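PDB 3ZTV: NAD nucleotidase from Haemophilus influenzae, which degrades NAD to adenosine and nicotinamide riboside, acting both as a pyrophosphatase and as a 5'-nucleotidase with a broad range of nucleotide substrates. Local coordinates for residues G45-N50 with K338-I343; H292-S297 with L332-A337. All blocks are in the same frame, centred on the assembly; numbering follows the deposited sequence.

Interaction 1 of 2, residues G45-N50 with K338-I343; sequences GFSAVN and KTDKLI
Two side-chain hydrogen bonds join Ser47 and Asn50 of one helix to Asp340 and Thr339 of the other. Ser47 OG, anti to its backbone N, gives its proton to Asp340 OD1 at 2.6 Å. It meets that oxygen from above the carboxylate, about 50° out of its plane. The same hydroxyl is also bonded to the backbone N of Asp336, just ahead of the second helix, while Asp340 OD2 is taken by His335 ND1. Asn50 ND2 donates to Thr339 OG1 at 2.9 Å, nearly straight at 173° and exactly in the amide plane, the two side chains crossing at about a right angle. Thr339 OG1 is gripped a second time by Asp336 OD2, and Asn50 ND2 also bonds Val89 O, which ties the amide to helix 84-93.

The apolar contacts come from the Thr339 methyl and, a turn further on, Ile343. Thr339 CG2, anti to its backbone N, rests 3.6 Å from Ser47 CA, and Ile343 CD1 comes within 3.9 Å of Ser47 N. Phe46 offers its carbonyl O to Thr339 CG2 and, more loosely, its CB to Ile343 CD1, while the ring leads away to meet His21 edge-to-face.

The axes run nearly antiparallel, at 160° and 8.9 Å apart, a close helix pair that packs helix 337-353 against the first helix of the metallophosphoesterase domain.

Interaction 2 of 2, residues H292-S297 with L332-A337; sequences HVLMSS and LDDHDA
At the margin of the seven-stranded mixed sheet, Met295 and Leu332 form a parallel beta bridge between strand 284-295 and the outermost strand 330-332. Asp333 N donates to Met295 O at 3.0 Å, and the same carbonyl oxygen receives a CA-H...O contact from Leu332 CA at 3.1 Å. Both side chains of the bridge lie on one face of the sheet, where Leu332 CD2 approaches Met295 CB at 4.1 Å and helix 314-325 packs over them through Leu324.

Past the bridge the chain turns at Asp333, whose backbone is in the left-handed region; Asp334 follows, with its OD2 3.8 Å from Leu294 CD2, the two side chains crossing at about a right angle. That carboxylate has its polar partners outside the pair: Ser331 OG for OD2 and a salt bridge from Lys55 for OD1.

The Asp333 carboxylate, in contrast, clasps Ser297 with both oxygens. OD1 takes the backbone N of Ser297 at 2.9 Å, on its syn side but 30° out of plane, and also accepts a proton from a water. Ser297 OG sits between its own N and carbonyl carbon (chi1 69°), from where it donates to the syn lone pair of Asp333 OD2 at 2.6 Å.

How the interactions relate
The two interactions lie with their centres 10 Å apart on the same side of the chain's centre, and interaction 2 is nested within the loop closed by interaction 1. Along the chain the order is 45-50, 292-297, 332-337 and 338-343, the last two directly consecutive: the chain leaves the outer sheet strand 330-332, passes along helix 46-59 and enters helix 337-353. On the way Ala48 CB packs against Asp334 O. Leu294 also touches Val49, so strand 284-295 and helix 46-59 meet as well. Together the contacts fasten both ends of this short connection to the metallophosphoesterase domain, just where helix 337-353 begins.

Interaction 1 of 2, residues G45-N50 with K338-I343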
loop_
_atom_site.group_PDB
_atom_site.type_symbol
_atom_site.label_atom_id
_atom_site.label_comp_id
_atom_site.label_asym_id
_atom_site.label_seq_id
_atom_site.Cartn_x
_atom_site.Cartn_y
_atom_site.Cartn_z
ATOM N N GLY A 45 -14.391 17.487 30.795
ATOM C CA GLY A 45 -15.671 16.886 31.116
ATOM C C GLY A 45 -16.664 17.101 29.989
ATOM O O GLY A 45 -16.622 18.123 29.295
ATOM N N PHE A 46 -17.552 16.134 29.790
ATOM C CA PHE A 46 -18.467 16.205 28.660
ATOM C C PHE A 46 -19.598 17.216 28.826
ATOM O O PHE A 46 -20.177 17.643 27.832
ATOM C CB PHE A 46 -19.011 14.826 28.269
ATOM C CG PHE A 46 -18.838 14.517 26.804
ATOM C CD1 PHE A 46 -19.769 14.963 25.874
ATOM C CD2 PHE A 46 -17.741 13.796 26.357
ATOM C CE1 PHE A 46 -19.612 14.693 24.531
ATOM C CE2 PHE A 46 -17.580 13.527 25.002
ATOM C CZ PHE A 46 -18.521 13.973 24.094
ATOM N N SER A 47 -19.924 17.611 30.056
ATOM C CA SER A 47 -20.928 18.656 30.219
ATOM C C SER A 47 -20.419 19.964 29.613
ATOM O O SER A 47 -21.154 20.647 28.889
ATOM C CB SER A 47 -21.288 18.848 31.688
ATOM O OG SER A 47 -22.272 19.862 31.820
ATOM N N ALA A 48 -19.167 20.314 29.902
ATOM C CA ALA A 48 -18.546 21.492 29.299
ATOM C C ALA A 48 -18.436 21.351 27.780
ATOM O O ALA A 48 -18.686 22.313 27.053
ATOM C CB ALA A 48 -17.181 21.752 29.919
ATOM N N VAL A 49 -18.054 20.171 27.291
ATOM C CA VAL A 49 -17.948 19.950 25.843
ATOM C C VAL A 49 -19.276 20.256 25.158
ATOM O O VAL A 49 -19.338 21.056 24.209
ATOM C CB VAL A 49 -17.503 18.506 25.490
ATOM C CG1 VAL A 49 -17.744 18.217 24.025
ATOM C CG2 VAL A 49 -16.035 18.305 25.828
ATOM N N ASN A 50 -20.344 19.626 25.632
ATOM C CA ASN A 50 -21.633 19.804 24.984
ATOM C C ASN A 50 -22.174 21.227 25.107
ATOM O O ASN A 50 -22.737 21.765 24.149
ATOM C CB ASN A 50 -22.639 18.757 25.468
ATOM C CG ASN A 50 -22.372 17.375 24.871
ATOM O OD1 ASN A 50 -21.635 17.235 23.896
ATOM N ND2 ASN A 50 -22.979 16.352 25.459
ATOM N N LYS A 338 -28.905 18.955 30.014
ATOM C CA LYS A 338 -29.161 17.571 29.628
ATOM C C LYS A 338 -27.973 16.663 29.972
ATOM O O LYS A 338 -28.144 15.574 30.527
ATOM C CB LYS A 338 -29.501 17.482 28.136
ATOM C CG LYS A 338 -29.716 16.065 27.624
ATOM C CD LYS A 338 -30.515 16.053 26.324
ATOM C CE LYS A 338 -29.761 16.713 25.182
ATOM N NZ LYS A 338 -30.518 16.616 23.899
ATOM N N THR A 339 -26.768 17.120 29.642
ATOM C CA THR A 339 -25.574 16.315 29.878
ATOM C C THR A 339 -25.303 16.167 31.375
ATOM O O THR A 339 -24.870 15.106 31.822
ATOM C CB THR A 339 -24.355 16.883 29.134
ATOM O OG1 THR A 339 -24.685 17.041 27.750
ATOM C CG2 THR A 339 -23.163 15.944 29.253
ATOM N N ASP A 340 -25.571 17.214 32.153
ATOM C CA ASP A 340 -25.467 17.135 33.613
ATOM C C ASP A 340 -26.354 16.027 34.180
ATOM O O ASP A 340 -25.953 15.301 35.084
ATOM C CB ASP A 340 -25.884 18.463 34.253
ATOM C CG ASP A 340 -24.817 19.533 34.149
ATOM O OD1 ASP A 340 -23.627 19.197 33.974
ATOM O OD2 ASP A 340 -25.171 20.724 34.283
ATOM N N LYS A 341 -27.570 15.919 33.658
ATOM C CA LYS A 341 -28.505 14.881 34.096
ATOM C C LYS A 341 -27.980 13.480 33.774
ATOM O O LYS A 341 -28.044 12.570 34.610
ATOM C CB LYS A 341 -29.874 15.094 33.451
ATOM C CG LYS A 341 -30.635 16.312 33.968
ATOM C CD LYS A 341 -31.932 16.546 33.190
ATOM C CE LYS A 341 -32.501 15.253 32.628
ATOM N NZ LYS A 341 -32.838 14.265 33.683
ATOM N N LEU A 342 -27.461 13.304 32.561
ATOM C CA LEU A 342 -26.894 12.021 32.155
ATOM C C LEU A 342 -25.718 11.648 33.041
ATOM O O LEU A 342 -25.631 10.518 33.523
ATOM C CB LEU A 342 -26.455 12.047 30.687
ATOM C CG LEU A 342 -27.573 12.129 29.652
ATOM C CD1 LEU A 342 -27.020 12.422 28.258
ATOM C CD2 LEU A 342 -28.385 10.844 29.642
ATOM N N ILE A 343 -24.814 12.591 33.257
ATOM C CA ILE A 343 -23.619 12.292 34.032
ATOM C C ILE A 343 -23.944 11.981 35.501
ATOM O O ILE A 343 -23.330 11.101 36.106
ATOM C CB ILE A 343 -22.554 13.393 33.876
ATOM C CG1 ILE A 343 -22.024 13.396 32.436
ATOM C CG2 ILE A 343 -21.399 13.171 34.844
ATOM C CD1 ILE A 343 -21.097 14.561 32.126
#

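Interaction 2 of 2, residues H292-S297 with L332-A337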
loop_
_atom_site.group_PDB
_atom_site.type_symbol
_atom_site.label_atom_id
_atom_site.label_comp_id
_atom_site.label_asym_id
_atom_site.label_seq_id
_atom_site.Cartn_x
_atom_site.Cartn_y
_atom_site.Cartn_z
ATOM N N HIS A 292 -10.414 26.245 22.166
ATOM C CA HIS A 292 -11.037 26.571 23.457
ATOM C C HIS A 292 -10.699 25.533 24.519
ATOM O O HIS A 292 -11.158 24.388 24.437
ATOM C CB HIS A 292 -12.560 26.602 23.331
ATOM C CG HIS A 292 -13.088 27.663 22.413
ATOM N ND1 HIS A 292 -13.342 27.452 21.073
ATOM C CD2 HIS A 292 -13.441 28.946 22.662
ATOM C CE1 HIS A 292 -13.817 28.564 20.534
ATOM N NE2 HIS A 292 -13.894 29.483 21.482
ATOM N N VAL A 293 -9.930 25.927 25.531
ATOM C CA VAL A 293 -9.691 25.056 26.679
ATOM C C VAL A 293 -10.825 25.230 27.686
ATOM O O VAL A 293 -11.117 26.344 28.142
ATOM C CB VAL A 293 -8.342 25.354 27.348
ATOM C CG1 VAL A 293 -8.179 24.531 28.623
ATOM C CG2 VAL A 293 -7.213 25.054 26.394
ATOM N N LEU A 294 -11.473 24.121 28.032
ATOM C CA LEU A 294 -12.626 24.117 28.918
ATOM C C LEU A 294 -12.139 23.996 30.352
ATOM O O LEU A 294 -11.573 22.969 30.726
ATOM C CB LEU A 294 -13.533 22.939 28.560
ATOM C CG LEU A 294 -13.919 22.855 27.076
ATOM C CD1 LEU A 294 -14.654 21.552 26.798
ATOM C CD2 LEU A 294 -14.752 24.062 26.650
ATOM N N MET A 295 -12.362 25.029 31.159
ATOM C CA MET A 295 -11.778 25.090 32.497
ATOM C C MET A 295 -12.798 25.499 33.554
ATOM O O MET A 295 -13.671 26.330 33.299
ATOM C CB MET A 295 -10.595 26.066 32.489
ATOM C CG MET A 295 -9.734 26.058 33.753
ATOM S SD MET A 295 -8.299 27.144 33.615
ATOM C CE MET A 295 -7.385 26.272 32.347
ATOM N N SER A 296 -12.708 24.881 34.729
ATOM C CA SER A 296 -13.495 25.303 35.881
ATOM C C SER A 296 -12.875 26.513 36.574
ATOM O O SER A 296 -11.657 26.671 36.592
ATOM C CB SER A 296 -13.607 24.152 36.876
ATOM O OG SER A 296 -14.265 24.574 38.061
ATOM N N SER A 297 -13.727 27.364 37.141
ATOM C CA SER A 297 -13.254 28.488 37.942
ATOM C C SER A 297 -13.132 28.121 39.417
ATOM O O SER A 297 -12.698 28.944 40.223
ATOM C CB SER A 297 -14.213 29.672 37.816
ATOM O OG SER A 297 -15.442 29.381 38.452
ATOM N N LEU A 332 -14.667 29.341 30.734
ATOM C CA LEU A 332 -14.930 28.945 32.124
ATOM C C LEU A 332 -16.354 28.465 32.380
ATOM O O LEU A 332 -17.325 29.097 31.955
ATOM C CB LEU A 332 -14.626 30.097 33.092
ATOM C CG LEU A 332 -13.187 30.600 33.131
ATOM C CD1 LEU A 332 -13.108 31.941 33.857
ATOM C CD2 LEU A 332 -12.257 29.587 33.775
ATOM N N ASP A 333 -16.459 27.341 33.090
ATOM C CA ASP A 333 -17.710 26.880 33.695
ATOM C C ASP A 333 -18.850 26.643 32.713
ATOM O O ASP A 333 -20.010 26.897 33.033
ATOM C CB ASP A 333 -18.160 27.850 34.801
ATOM C CG ASP A 333 -17.143 27.977 35.920
ATOM O OD1 ASP A 333 -16.468 26.980 36.259
ATOM O OD2 ASP A 333 -17.021 29.092 36.467
ATOM N N ASP A 334 -18.540 26.140 31.521
ATOM C CA ASP A 334 -19.605 25.718 30.618
ATOM C C ASP A 334 -20.269 24.469 31.187
ATOM O O ASP A 334 -19.588 23.544 31.614
ATOM C CB ASP A 334 -19.064 25.378 29.229
ATOM C CG ASP A 334 -18.340 26.529 28.580
ATOM O OD1 ASP A 334 -18.994 27.530 28.210
ATOM O OD2 ASP A 334 -17.111 26.414 28.422
ATOM N N HIS A 335 -21.592 24.433 31.184
ATOM C CA HIS A 335 -22.293 23.212 31.564
ATOM C C HIS A 335 -23.645 23.101 30.872
ATOM O O HIS A 335 -24.325 24.098 30.631
ATOM C CB HIS A 335 -22.388 23.043 33.089
ATOM C CG HIS A 335 -23.200 24.096 33.769
ATOM N ND1 HIS A 335 -24.430 23.833 34.331
ATOM C CD2 HIS A 335 -22.951 25.406 33.998
ATOM C CE1 HIS A 335 -24.910 24.939 34.871
ATOM N NE2 HIS A 335 -24.032 25.909 34.682
ATOM N N ASP A 336 -24.001 21.877 30.500
ATOM C CA ASP A 336 -25.205 21.614 29.727
ATOM C C ASP A 336 -26.180 20.840 30.595
ATOM O O ASP A 336 -25.824 19.808 31.154
ATOM C CB ASP A 336 -24.848 20.786 28.491
ATOM C CG ASP A 336 -26.063 20.404 27.671
ATOM O OD1 ASP A 336 -26.787 21.311 27.216
ATOM O OD2 ASP A 336 -26.308 19.193 27.480
ATOM N N ALA A 337 -27.410 21.335 30.710
ATOM C CA ALA A 337 -28.398 20.732 31.605
ATOM C C ALA A 337 -28.669 19.262 31.283
ATOM O O ALA A 337 -28.662 18.412 32.173
ATOM C CB ALA A 337 -29.694 21.541 31.585
HETATM O O HOH W 1 -17.158 24.302 36.690
#